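Local atomic coordinates of carboxynorspermidine decarboxylase (Campylobacter jejuni subsp. jejuni 81116, PDB entry 3N29), a protein that probably catalyses the pyridoxal 5'-phosphate-dependent decarboxylation of carboxynorspermidine to norspermidine. Residues K41-A46 with G388-N393; V282-D287 with G367-F372; A296-S301 with D353-Y358. One frame throughout, in Å; residues are numbered along the deposited sequence.

Interaction 1. Residues K41-A46 with G388-N393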
ATOM      1  N   LYS A  41       9.683 -10.074 -25.211  1.00 56.10           N
ATOM      2  CA  LYS A  41       9.619  -8.692 -25.788  1.00 53.54           C
ATOM      3  C   LYS A  41       8.906  -7.648 -24.885  1.00 49.59           C
ATOM      4  O   LYS A  41       8.862  -6.456 -25.221  1.00 49.78           O
ATOM      5  CB  LYS A  41       8.991  -8.658 -27.223  1.00 54.40           C
ATOM      6  CG  LYS A  41       9.935  -8.204 -28.415  1.00 57.36           C
ATOM      7  CD  LYS A  41       9.211  -7.164 -29.385  1.00 60.38           C
ATOM      8  CE  LYS A  41       9.962  -6.826 -30.728  1.00 61.19           C
ATOM      9  NZ  LYS A  41       9.017  -6.302 -31.847  1.00 61.44           N
ATOM     10  N   ILE A  42       8.382  -8.081 -23.740  1.00 44.40           N
ATOM     11  CA  ILE A  42       7.530  -7.206 -22.933  1.00 40.15           C
ATOM     12  C   ILE A  42       8.253  -6.071 -22.207  1.00 37.02           C
ATOM     13  O   ILE A  42       9.386  -6.168 -21.905  1.00 36.20           O
ATOM     14  CB  ILE A  42       6.643  -8.002 -21.973  1.00 39.73           C
ATOM     15  CG1 ILE A  42       7.445  -8.698 -20.899  1.00 37.48           C
ATOM     16  CG2 ILE A  42       5.826  -9.076 -22.753  1.00 40.17           C
ATOM     17  CD1 ILE A  42       6.633  -8.974 -19.692  1.00 31.27           C
ATOM     18  N   GLN A  43       7.572  -4.955 -22.045  1.00 34.02           N
ATOM     19  CA  GLN A  43       8.012  -3.908 -21.156  1.00 33.60           C
ATOM     20  C   GLN A  43       7.811  -4.572 -19.764  1.00 29.89           C
ATOM     21  O   GLN A  43       6.745  -5.176 -19.501  1.00 25.75           O
ATOM     22  CB  GLN A  43       7.071  -2.696 -21.289  1.00 34.81           C
ATOM     23  CG  GLN A  43       7.602  -1.206 -21.070  1.00 41.92           C
ATOM     24  CD  GLN A  43       7.757  -0.729 -19.597  1.00 46.97           C
ATOM     25  OE1 GLN A  43       6.797  -0.736 -18.773  1.00 47.66           O
ATOM     26  NE2 GLN A  43       8.981  -0.235 -19.280  1.00 47.55           N
ATOM     27  N   THR A  44       8.793  -4.424 -18.881  1.00 24.99           N
ATOM     28  CA  THR A  44       8.636  -4.902 -17.491  1.00 23.98           C
ATOM     29  C   THR A  44       8.618  -3.681 -16.634  1.00 21.62           C
ATOM     30  O   THR A  44       9.130  -2.658 -17.031  1.00 22.20           O
ATOM     31  CB  THR A  44       9.794  -5.845 -17.043  1.00 25.27           C
ATOM     32  OG1 THR A  44      11.046  -5.194 -17.331  1.00 26.57           O
ATOM     33  CG2 THR A  44       9.685  -7.194 -17.781  1.00 24.14           C
ATOM     34  N   PRO A  45       7.976  -3.751 -15.481  1.00 20.37           N
ATOM     35  CA  PRO A  45       7.336  -4.953 -14.991  1.00 18.13           C
ATOM     36  C   PRO A  45       5.922  -5.129 -15.471  1.00 20.17           C
ATOM     37  O   PRO A  45       5.296  -4.154 -16.019  1.00 17.67           O
ATOM     38  CB  PRO A  45       7.346  -4.750 -13.465  1.00 18.50           C
ATOM     39  CG  PRO A  45       7.244  -3.237 -13.332  1.00 18.29           C
ATOM     40  CD  PRO A  45       8.004  -2.682 -14.486  1.00 20.73           C
ATOM     41  N   ALA A  46       5.395  -6.345 -15.301  1.00 18.76           N
ATOM     42  CA  ALA A  46       4.028  -6.595 -15.759  1.00 18.83           C
ATOM     43  C   ALA A  46       3.398  -7.703 -14.907  1.00 17.10           C
ATOM     44  O   ALA A  46       4.015  -8.714 -14.663  1.00 19.86           O
ATOM     45  CB  ALA A  46       4.004  -7.006 -17.343  1.00 17.01           C
ATOM     46  N   GLY A 388       7.004   7.229  -6.904  1.00 10.74           N
ATOM     47  CA  GLY A 388       6.888   7.397  -8.310  1.00 11.35           C
ATOM     48  C   GLY A 388       7.375   6.205  -9.129  1.00 12.33           C
ATOM     49  O   GLY A 388       7.708   6.372 -10.302  1.00 11.94           O
ATOM     50  N   ILE A 389       7.392   4.995  -8.549  1.00 12.19           N
ATOM     51  CA  ILE A 389       7.815   3.825  -9.303  1.00 13.33           C
ATOM     52  C   ILE A 389       6.773   3.550 -10.360  1.00 12.31           C
ATOM     53  O   ILE A 389       5.598   3.534 -10.064  1.00 10.98           O
ATOM     54  CB  ILE A 389       8.034   2.602  -8.397  1.00 13.17           C
ATOM     55  CG1 ILE A 389       9.118   2.964  -7.386  1.00 17.25           C
ATOM     56  CG2 ILE A 389       8.591   1.399  -9.171  1.00 16.25           C
ATOM     57  CD1 ILE A 389      10.336   3.688  -8.012  1.00 18.23           C
ATOM     58  N   ARG A 390       7.246   3.252 -11.558  1.00 12.28           N
ATOM     59  CA  ARG A 390       6.390   2.870 -12.643  1.00 12.88           C
ATOM     60  C   ARG A 390       5.616   1.616 -12.295  1.00 12.70           C
ATOM     61  O   ARG A 390       6.179   0.615 -11.945  1.00  9.37           O
ATOM     62  CB  ARG A 390       7.230   2.633 -13.921  1.00 13.69           C
ATOM     63  CG  ARG A 390       6.413   2.374 -15.207  1.00 20.63           C
ATOM     64  CD  ARG A 390       7.322   2.461 -16.545  1.00 27.89           C
ATOM     65  NE  ARG A 390       8.692   3.027 -16.376  1.00 32.39           N
ATOM     66  CZ  ARG A 390       9.639   3.046 -17.350  1.00 36.10           C
ATOM     67  NH1 ARG A 390       9.342   2.589 -18.554  1.00 36.69           N
ATOM     68  NH2 ARG A 390      10.877   3.532 -17.143  1.00 31.27           N
ATOM     69  N   LEU A 391       4.323   1.695 -12.408  1.00 11.48           N
ATOM     70  CA  LEU A 391       3.436   0.554 -12.118  1.00 11.83           C
ATOM     71  C   LEU A 391       3.653  -0.594 -13.101  1.00 11.17           C
ATOM     72  O   LEU A 391       3.903  -0.356 -14.303  1.00 10.37           O
ATOM     73  CB  LEU A 391       1.983   1.026 -12.304  1.00 12.20           C
ATOM     74  CG  LEU A 391       1.445   1.870 -11.186  1.00 12.29           C
ATOM     75  CD1 LEU A 391       0.188   2.693 -11.630  1.00 10.13           C
ATOM     76  CD2 LEU A 391       1.099   0.972  -9.982  1.00 10.33           C
ATOM     77  N   PRO A 392       3.462  -1.831 -12.641  1.00 11.35           N
ATOM     78  CA  PRO A 392       3.470  -2.949 -13.619  1.00 10.57           C
ATOM     79  C   PRO A 392       2.221  -2.852 -14.451  1.00 10.94           C
ATOM     80  O   PRO A 392       1.165  -2.596 -13.884  1.00 10.48           O
ATOM     81  CB  PRO A 392       3.458  -4.210 -12.728  1.00 11.12           C
ATOM     82  CG  PRO A 392       3.996  -3.659 -11.357  1.00 11.67           C
ATOM     83  CD  PRO A 392       3.302  -2.330 -11.272  1.00  8.99           C
ATOM     84  N   ASN A 393       2.354  -3.100 -15.767  1.00  9.14           N
ATOM     85  CA  ASN A 393       1.222  -3.192 -16.640  1.00  9.42           C
ATOM     86  C   ASN A 393       0.445  -4.472 -16.346  1.00  8.36           C
ATOM     87  O   ASN A 393       0.958  -5.404 -15.730  1.00  8.25           O
ATOM     88  CB  ASN A 393       1.652  -3.153 -18.116  1.00  9.35           C
ATOM     89  CG  ASN A 393       2.341  -1.820 -18.516  1.00 11.86           C
ATOM     90  OD1 ASN A 393       1.942  -0.746 -18.080  1.00 12.14           O
ATOM     91  ND2 ASN A 393       3.398  -1.923 -19.334  1.00 12.13           N
TER
HETATM   92  O   HOH W   1       4.151  -4.596 -20.311  1.00 12.14           O
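Gln43 and Arg390 bring their polar ends together where the 41-46 loop runs past 388-393. From CB outward, the Arg390 chain first runs toward Gln43, with CG anti to the backbone N (chi1 -173°). CD then passes 3.9 Å from Gln43 OE1. A sharp bend at chi3 (-12°) turns the guanidinium so that its plane is nearly parallel to the Gln43 amide. At the tip, Arg390 NH1 and Gln43 NE2 are 2.9 Å apart. Both are donors, so this is no hydrogen bond. Asp124 of the second subunit, whose OD2 takes a salt bridge from Arg390 NH1 and a weak hydrogen bond from Gln43 NE2, probably accounts for the close approach, while Arg390 NH2 pairs with Glu125 of that subunit.

Behind this end the two prolines pack and the backbones begin to pair. The Pro45 and Pro392 rings touch at their CG atoms, 3.8 Å apart, with Pro45 following a cis peptide. Asn393 N donates to Pro45 O at 3.1 Å. Water 1 bridges Gln43 O (2.8 Å) to Asn393 ND2 (2.9 Å), while Asn393 OD1 is bonded to the backbone N of Phe409.

Ala46 and Asn393 form a parallel bridge that starts the pairing of strand 46-50 with strand 393-397. Strand 279-290 borders strand 46-50, strand 403-405 borders strand 393-397, and helix 302-305 meets Pro392 through His305. The contact therefore joins sheet-domain loops at the dimer interface.

Interaction 2. Residues V282-D287 with G367-F372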
ATOM      1  N   VAL A 282       6.273 -10.212 -13.565  1.00  6.14           N
ATOM      2  CA  VAL A 282       7.480 -10.373 -14.312  1.00  6.00           C
ATOM      3  C   VAL A 282       8.279  -9.107 -14.270  1.00  4.68           C
ATOM      4  O   VAL A 282       7.725  -8.031 -14.538  1.00  5.12           O
ATOM      5  CB  VAL A 282       7.183 -10.763 -15.793  1.00  7.65           C
ATOM      6  CG1 VAL A 282       8.559 -10.959 -16.496  1.00  5.49           C
ATOM      7  CG2 VAL A 282       6.308 -12.018 -15.791  1.00 13.17           C
ATOM      8  N   ALA A 283       9.544  -9.181 -13.904  1.00  4.60           N
ATOM      9  CA  ALA A 283      10.375  -7.993 -13.727  1.00  4.70           C
ATOM     10  C   ALA A 283      11.674  -8.287 -14.407  1.00  5.47           C
ATOM     11  O   ALA A 283      11.960  -9.462 -14.738  1.00  6.52           O
ATOM     12  CB  ALA A 283      10.592  -7.770 -12.204  1.00  5.00           C
ATOM     13  N   SER A 284      12.465  -7.272 -14.666  1.00  3.96           N
ATOM     14  CA  SER A 284      13.787  -7.469 -15.195  1.00  5.22           C
ATOM     15  C   SER A 284      14.866  -7.109 -14.171  1.00  4.54           C
ATOM     16  O   SER A 284      14.679  -6.171 -13.388  1.00  3.75           O
ATOM     17  CB  SER A 284      13.984  -6.515 -16.429  1.00  7.26           C
ATOM     18  OG  SER A 284      13.086  -6.917 -17.501  1.00  8.76           O
ATOM     19  N   VAL A 285      15.985  -7.809 -14.259  1.00  2.82           N
ATOM     20  CA  VAL A 285      17.264  -7.368 -13.679  1.00  2.00           C
ATOM     21  C   VAL A 285      17.803  -6.131 -14.370  1.00  2.00           C
ATOM     22  O   VAL A 285      18.236  -6.202 -15.495  1.00  2.85           O
ATOM     23  CB  VAL A 285      18.291  -8.530 -13.642  1.00  2.00           C
ATOM     24  CG1 VAL A 285      19.595  -8.098 -12.909  1.00  3.32           C
ATOM     25  CG2 VAL A 285      17.625  -9.866 -13.060  1.00  2.00           C
ATOM     26  N   VAL A 286      17.825  -5.001 -13.670  1.00  2.00           N
ATOM     27  CA  VAL A 286      18.364  -3.790 -14.153  1.00  2.04           C
ATOM     28  C   VAL A 286      19.840  -3.625 -13.825  1.00  2.00           C
ATOM     29  O   VAL A 286      20.603  -3.087 -14.608  1.00  2.00           O
ATOM     30  CB  VAL A 286      17.572  -2.588 -13.626  1.00  2.00           C
ATOM     31  CG1 VAL A 286      18.139  -1.237 -14.176  1.00  3.46           C
ATOM     32  CG2 VAL A 286      16.051  -2.795 -14.014  1.00  2.00           C
ATOM     33  N   ASP A 287      20.240  -4.068 -12.655  1.00  2.00           N
ATOM     34  CA  ASP A 287      21.643  -3.995 -12.244  1.00  2.72           C
ATOM     35  C   ASP A 287      21.963  -5.131 -11.301  1.00  2.00           C
ATOM     36  O   ASP A 287      21.087  -5.650 -10.685  1.00  2.32           O
ATOM     37  CB  ASP A 287      21.934  -2.658 -11.572  1.00  2.99           C
ATOM     38  CG  ASP A 287      23.453  -2.249 -11.595  1.00  7.08           C
ATOM     39  OD1 ASP A 287      24.244  -2.826 -12.347  1.00  7.33           O
ATOM     40  OD2 ASP A 287      23.787  -1.359 -10.837  1.00  8.11           O
ATOM     41  N   GLY A 367      19.200  -7.814 -17.633  1.00 14.11           N
ATOM     42  CA  GLY A 367      18.253  -8.027 -18.691  1.00 15.30           C
ATOM     43  C   GLY A 367      17.468  -9.308 -18.498  1.00 16.49           C
ATOM     44  O   GLY A 367      16.386  -9.468 -19.080  1.00 16.19           O
ATOM     45  N   ASP A 368      17.985 -10.223 -17.690  1.00 15.95           N
ATOM     46  CA  ASP A 368      17.202 -11.403 -17.355  1.00 16.08           C
ATOM     47  C   ASP A 368      15.831 -11.079 -16.721  1.00 16.55           C
ATOM     48  O   ASP A 368      15.641 -10.068 -16.040  1.00 14.18           O
ATOM     49  CB  ASP A 368      17.953 -12.340 -16.432  1.00 16.18           C
ATOM     50  CG  ASP A 368      19.091 -13.069 -17.094  1.00 19.35           C
ATOM     51  OD1 ASP A 368      19.263 -12.969 -18.321  1.00 17.98           O
ATOM     52  OD2 ASP A 368      19.879 -13.680 -16.327  1.00 17.03           O
ATOM     53  N   LYS A 369      14.861 -11.957 -16.969  1.00 15.30           N
ATOM     54  CA  LYS A 369      13.520 -11.771 -16.441  1.00 17.42           C
ATOM     55  C   LYS A 369      13.432 -12.641 -15.164  1.00 17.70           C
ATOM     56  O   LYS A 369      13.804 -13.861 -15.193  1.00 17.01           O
ATOM     57  CB  LYS A 369      12.487 -12.234 -17.434  1.00 18.61           C
ATOM     58  CG  LYS A 369      12.537 -11.550 -18.800  1.00 22.23           C
ATOM     59  CD  LYS A 369      11.842 -10.237 -18.754  1.00 24.82           C
ATOM     60  CE  LYS A 369      11.351  -9.801 -20.086  1.00 25.51           C
ATOM     61  NZ  LYS A 369      12.472  -9.576 -21.032  1.00 28.59           N
ATOM     62  N   ILE A 370      12.926 -12.035 -14.089  1.00 14.54           N
ATOM     63  CA  ILE A 370      12.601 -12.700 -12.797  1.00 13.18           C
ATOM     64  C   ILE A 370      11.078 -12.785 -12.689  1.00 13.86           C
ATOM     65  O   ILE A 370      10.339 -11.764 -12.874  1.00 13.27           O
ATOM     66  CB  ILE A 370      13.104 -11.929 -11.649  1.00 15.95           C
ATOM     67  CG1 ILE A 370      14.624 -11.670 -11.797  1.00 17.75           C
ATOM     68  CG2 ILE A 370      12.659 -12.554 -10.333  1.00 11.45           C
ATOM     69  CD1 ILE A 370      15.458 -12.989 -11.529  1.00 18.44           C
ATOM     70  N   VAL A 371      10.578 -13.997 -12.494  1.00 13.31           N
ATOM     71  CA  VAL A 371       9.142 -14.262 -12.504  1.00 12.40           C
ATOM     72  C   VAL A 371       8.707 -14.599 -11.063  1.00 12.20           C
ATOM     73  O   VAL A 371       9.036 -15.679 -10.501  1.00 13.36           O
ATOM     74  CB  VAL A 371       8.804 -15.405 -13.499  1.00 12.84           C
ATOM     75  CG1 VAL A 371       7.282 -15.745 -13.510  1.00 11.97           C
ATOM     76  CG2 VAL A 371       9.332 -15.033 -14.888  1.00 10.86           C
ATOM     77  N   PHE A 372       8.028 -13.662 -10.430  1.00 11.63           N
ATOM     78  CA  PHE A 372       7.452 -13.850  -9.095  1.00 12.34           C
ATOM     79  C   PHE A 372       6.098 -14.581  -9.249  1.00 12.19           C
ATOM     80  O   PHE A 372       5.127 -14.091  -9.900  1.00 12.57           O
ATOM     81  CB  PHE A 372       7.279 -12.510  -8.369  1.00 12.26           C
ATOM     82  CG  PHE A 372       8.577 -11.856  -8.001  1.00 12.87           C
ATOM     83  CD1 PHE A 372       9.306 -12.322  -6.940  1.00 11.86           C
ATOM     84  CD2 PHE A 372       9.077 -10.849  -8.760  1.00 12.13           C
ATOM     85  CE1 PHE A 372      10.573 -11.698  -6.629  1.00 10.87           C
ATOM     86  CE2 PHE A 372      10.325 -10.260  -8.507  1.00 12.84           C
ATOM     87  CZ  PHE A 372      11.053 -10.688  -7.423  1.00  8.87           C
TER
HETATM   88  O   HOH W   2      14.380  -8.038 -19.802  1.00 27.88           O
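Ala283 and Ile370 exchange a pair of backbone hydrogen bonds at the centre of this antiparallel pairing. Ala283 N reaches Ile370 O at 2.9 Å, and Ile370 N returns to Ala283 O at 2.8 Å. They are a hydrogen-bonded pair, with the non-hydrogen-bonded pairs Val282-Val371 and Ser284-Lys369 before and after it. Two more bonds carry the pairing beyond the start of strand 369-372, into the loop residues Gly367 and Asp368: Val285 N to Asp368 O (2.9 Å) and Gly367 N to Val285 O (2.8 Å).

The tight side is the face carrying Ala283 and Ile370. Val285 CG2 lies 3.7 Å from Ile370 CG1; chi1 of Val285 (-175°) sets CG2 beside its own backbone N, the side on which Ile370 lies. Phe372 presents a ring edge to Ala283 CB, while CG2 of Ile370 sits over one ring face, offset toward the rim.

The face with Ser284 and Lys369 is looser and wetter. Lys369, bent at chi2 and chi4, lays its CD 3.8 Å from Ser284 OG. Water 2 accepts from Lys369 NZ, donates to Gly367 O (2.6 Å) and is bonded to Ser284 OG. Ser284 OG has a further partner in Thr44 OG1, and Lys369 NZ bonds to Glu40 O.

This pairing belongs to the mixed sheet of the beta domain that accompanies the beta/alpha barrel in this decarboxylase family. Strand 279-290 has strand 294-298 as another neighbour, and a classic beta bulge at Val286 and Asp287 faces Ile297 there. Leu298 of that strand packs on Val285, Ile370 and Phe372, and strand 354-360 adds Phe360 against Ile370 and Met355 against Phe372.

Interaction 3. Residues A296-S301 with D353-Y358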
ATOM      1  N   ALA A 296      20.762  -8.485  -7.014  1.00  2.79           N
ATOM      2  CA  ALA A 296      20.130  -8.100  -8.242  1.00  3.68           C
ATOM      3  C   ALA A 296      19.086  -7.056  -7.919  1.00  3.29           C
ATOM      4  O   ALA A 296      18.252  -7.253  -7.091  1.00  2.10           O
ATOM      5  CB  ALA A 296      19.493  -9.262  -8.869  1.00  2.31           C
ATOM      6  N   ILE A 297      19.169  -5.937  -8.588  1.00  2.00           N
ATOM      7  CA  ILE A 297      18.207  -4.861  -8.413  1.00  2.00           C
ATOM      8  C   ILE A 297      17.238  -4.930  -9.598  1.00  2.00           C
ATOM      9  O   ILE A 297      17.660  -4.811 -10.747  1.00  2.00           O
ATOM     10  CB  ILE A 297      18.900  -3.560  -8.403  1.00  2.00           C
ATOM     11  CG1 ILE A 297      19.944  -3.556  -7.257  1.00  2.00           C
ATOM     12  CG2 ILE A 297      17.888  -2.416  -8.249  1.00  2.23           C
ATOM     13  CD1 ILE A 297      20.731  -2.192  -7.039  1.00  3.12           C
ATOM     14  N   LEU A 298      15.991  -5.125  -9.294  1.00  2.00           N
ATOM     15  CA  LEU A 298      14.970  -5.339 -10.293  1.00  2.12           C
ATOM     16  C   LEU A 298      14.182  -4.072 -10.573  1.00  4.21           C
ATOM     17  O   LEU A 298      14.189  -3.116  -9.753  1.00  5.06           O
ATOM     18  CB  LEU A 298      14.020  -6.418  -9.869  1.00  3.00           C
ATOM     19  CG  LEU A 298      14.685  -7.656  -9.327  1.00  2.00           C
ATOM     20  CD1 LEU A 298      13.621  -8.661  -8.943  1.00  2.81           C
ATOM     21  CD2 LEU A 298      15.792  -8.192 -10.282  1.00  4.18           C
ATOM     22  N   ASP A 299      13.334  -4.113 -11.627  1.00  4.35           N
ATOM     23  CA  ASP A 299      12.428  -2.972 -11.914  1.00  5.78           C
ATOM     24  C   ASP A 299      11.043  -3.101 -11.304  1.00  6.64           C
ATOM     25  O   ASP A 299       9.993  -2.639 -11.828  1.00  6.49           O
ATOM     26  CB  ASP A 299      12.394  -2.667 -13.438  1.00  6.20           C
ATOM     27  CG  ASP A 299      11.852  -3.827 -14.297  1.00  5.16           C
ATOM     28  OD1 ASP A 299      11.496  -4.853 -13.748  1.00  4.26           O
ATOM     29  OD2 ASP A 299      11.804  -3.665 -15.556  1.00  9.18           O
ATOM     30  N   THR A 300      10.986  -3.730 -10.143  1.00  6.60           N
ATOM     31  CA  THR A 300       9.758  -3.893  -9.441  1.00  5.57           C
ATOM     32  C   THR A 300      10.101  -3.687  -7.963  1.00  7.70           C
ATOM     33  O   THR A 300      11.268  -3.515  -7.606  1.00  7.04           O
ATOM     34  CB  THR A 300       9.063  -5.255  -9.692  1.00  7.65           C
ATOM     35  OG1 THR A 300       7.724  -5.185  -9.237  1.00  8.99           O
ATOM     36  CG2 THR A 300       9.724  -6.472  -8.939  1.00  7.27           C
ATOM     37  N   SER A 301       9.076  -3.550  -7.171  1.00  7.16           N
ATOM     38  CA  SER A 301       9.252  -3.215  -5.730  1.00  9.23           C
ATOM     39  C   SER A 301       8.353  -4.079  -4.887  1.00  9.30           C
ATOM     40  O   SER A 301       7.144  -4.256  -5.165  1.00  9.28           O
ATOM     41  CB  SER A 301       8.992  -1.742  -5.483  1.00  8.80           C
ATOM     42  OG  SER A 301       8.512  -1.502  -4.180  1.00  8.02           O
ATOM     43  N   ASP A 353      13.575  -2.648   0.741  1.00 17.02           N
ATOM     44  CA  ASP A 353      12.887  -3.153  -0.501  1.00 15.53           C
ATOM     45  C   ASP A 353      13.699  -4.308  -1.026  1.00 14.88           C
ATOM     46  O   ASP A 353      14.423  -4.181  -2.000  1.00 12.16           O
ATOM     47  CB  ASP A 353      12.743  -2.054  -1.550  1.00 15.90           C
ATOM     48  CG  ASP A 353      11.686  -2.383  -2.661  1.00 17.39           C
ATOM     49  OD1 ASP A 353      11.261  -3.545  -2.717  1.00 18.55           O
ATOM     50  OD2 ASP A 353      11.346  -1.473  -3.493  1.00 17.19           O
ATOM     51  N   VAL A 354      13.518  -5.452  -0.356  1.00 13.75           N
ATOM     52  CA  VAL A 354      14.250  -6.682  -0.584  1.00 14.47           C
ATOM     53  C   VAL A 354      13.158  -7.796  -0.660  1.00 15.10           C
ATOM     54  O   VAL A 354      12.314  -7.938   0.252  1.00 15.12           O
ATOM     55  CB  VAL A 354      15.229  -6.948   0.598  1.00 14.62           C
ATOM     56  CG1 VAL A 354      15.818  -8.382   0.572  1.00 15.70           C
ATOM     57  CG2 VAL A 354      16.309  -5.808   0.638  1.00 15.40           C
ATOM     58  N   MET A 355      13.232  -8.636  -1.685  1.00 15.29           N
ATOM     59  CA  MET A 355      12.287  -9.737  -1.785  1.00 15.04           C
ATOM     60  C   MET A 355      12.706 -10.987  -0.984  1.00 15.58           C
ATOM     61  O   MET A 355      11.838 -11.755  -0.534  1.00 15.48           O
ATOM     62  CB  MET A 355      12.051 -10.113  -3.228  1.00 14.61           C
ATOM     63  CG  MET A 355      11.317  -9.067  -4.076  1.00 17.46           C
ATOM     64  SD  MET A 355      12.275  -7.444  -4.434  1.00 15.03           S
ATOM     65  CE  MET A 355      11.167  -6.752  -5.813  1.00 17.96           C
ATOM     66  N   GLY A 356      14.023 -11.202  -0.848  1.00 14.23           N
ATOM     67  CA  GLY A 356      14.592 -12.363  -0.202  1.00 14.07           C
ATOM     68  C   GLY A 356      15.861 -12.819  -0.896  1.00 14.32           C
ATOM     69  O   GLY A 356      16.337 -12.152  -1.829  1.00 14.10           O
ATOM     70  N   GLU A 357      16.468 -13.927  -0.422  1.00 13.74           N
ATOM     71  CA  GLU A 357      17.662 -14.487  -1.011  1.00 13.33           C
ATOM     72  C   GLU A 357      17.273 -15.800  -1.686  1.00 13.39           C
ATOM     73  O   GLU A 357      16.562 -16.600  -1.069  1.00 13.06           O
ATOM     74  CB  GLU A 357      18.696 -14.806   0.082  1.00 13.86           C
ATOM     75  CG  GLU A 357      20.005 -15.133  -0.481  1.00 15.45           C
ATOM     76  CD  GLU A 357      21.024 -15.624   0.585  1.00 22.22           C
ATOM     77  OE1 GLU A 357      22.081 -16.215   0.180  1.00 24.50           O
ATOM     78  OE2 GLU A 357      20.728 -15.469   1.794  1.00 25.61           O
ATOM     79  N   TYR A 358      17.638 -15.960  -2.955  1.00 12.45           N
ATOM     80  CA  TYR A 358      17.190 -17.092  -3.741  1.00 13.11           C
ATOM     81  C   TYR A 358      18.361 -17.746  -4.460  1.00 13.25           C
ATOM     82  O   TYR A 358      19.386 -17.079  -4.783  1.00 12.00           O
ATOM     83  CB  TYR A 358      16.184 -16.619  -4.811  1.00 12.53           C
ATOM     84  CG  TYR A 358      14.915 -15.925  -4.333  1.00 12.69           C
ATOM     85  CD1 TYR A 358      13.706 -16.585  -4.337  1.00 11.89           C
ATOM     86  CD2 TYR A 358      14.929 -14.589  -3.882  1.00 11.31           C
ATOM     87  CE1 TYR A 358      12.539 -15.955  -3.932  1.00 13.41           C
ATOM     88  CE2 TYR A 358      13.719 -13.938  -3.459  1.00 13.89           C
ATOM     89  CZ  TYR A 358      12.544 -14.633  -3.489  1.00 13.06           C
ATOM     90  OH  TYR A 358      11.374 -14.005  -3.114  1.00 13.80           O
TER
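Ser301 and Asp353 mark the nearest backbone approach, CA to CA 6.4 Å, too wide for strand pairing: strands 294-298 and 354-360 each pair with strand 340-345, and the two segments meet through side chains. Ser301 OG donates to Asp353 OD2 at 2.9 Å, arriving from above the carboxylate plane, 37° out of it. With chi1 of Asp353 at -163°, its carboxylate swings away from its own backbone N and over to the Ser301 hydroxyl. Ser301 CB follows its hydroxyl in, 3.1 Å from the same OD2.

Beside this bond the packing is made by the methyl of Met355. The Met355 chain bends at chi2 (68°) and delivers that methyl, CE, to the turn after strand 294-298. CE lies 3.5 Å from Thr300 CG2, closer than usual for two methyls, and 3.7 Å from Thr300 O; Leu298 CD1 is looser at 4.4 Å. Thr300 turns its methyl to Met355, while its hydroxyl is bonded to His305 ND1. Phe372 of strand 369-372 also packs against Thr300.

Ser301 is the N-cap of helix 302-305: OG accepts from Ala304 N while giving its proton to Asp353. Asp353 in turn is bonded to Ser302 OG through OD1 and to Thr348 OG1 through OD2. The carboxylate thus meets three hydroxyls, two of them at the start of one helix, and is held in both position and rotation. The bound pyridoxal phosphate is about 10 Å from the Asp353 side chain. What the bonds themselves imply is a structural tie: by capping the helix and bonding Asp353 at once, Ser301 joins the start of helix 302-305 to the beginning of 353-358.

From the N terminus, the chain passes through 41-46, and interaction 1 closes its loop only at 388-393, so the 341 residues between, the cofactor-binding barrel among them, lie within it. Nested inside is interaction 2, joining strand 279-290 to strand 369-372. Interaction 3, between 296-301 and 353-358, is nested again inside interaction 2; no loops cross. All three belong to the sheet domain and touch the second subunit. They also meet one another: Thr44 OG1 of interaction 1 bonds to Asp299 OD2 of interaction 3, and Asp299 OD1 receives Ser284 N of interaction 2, tying the entering loop and both inner contacts together.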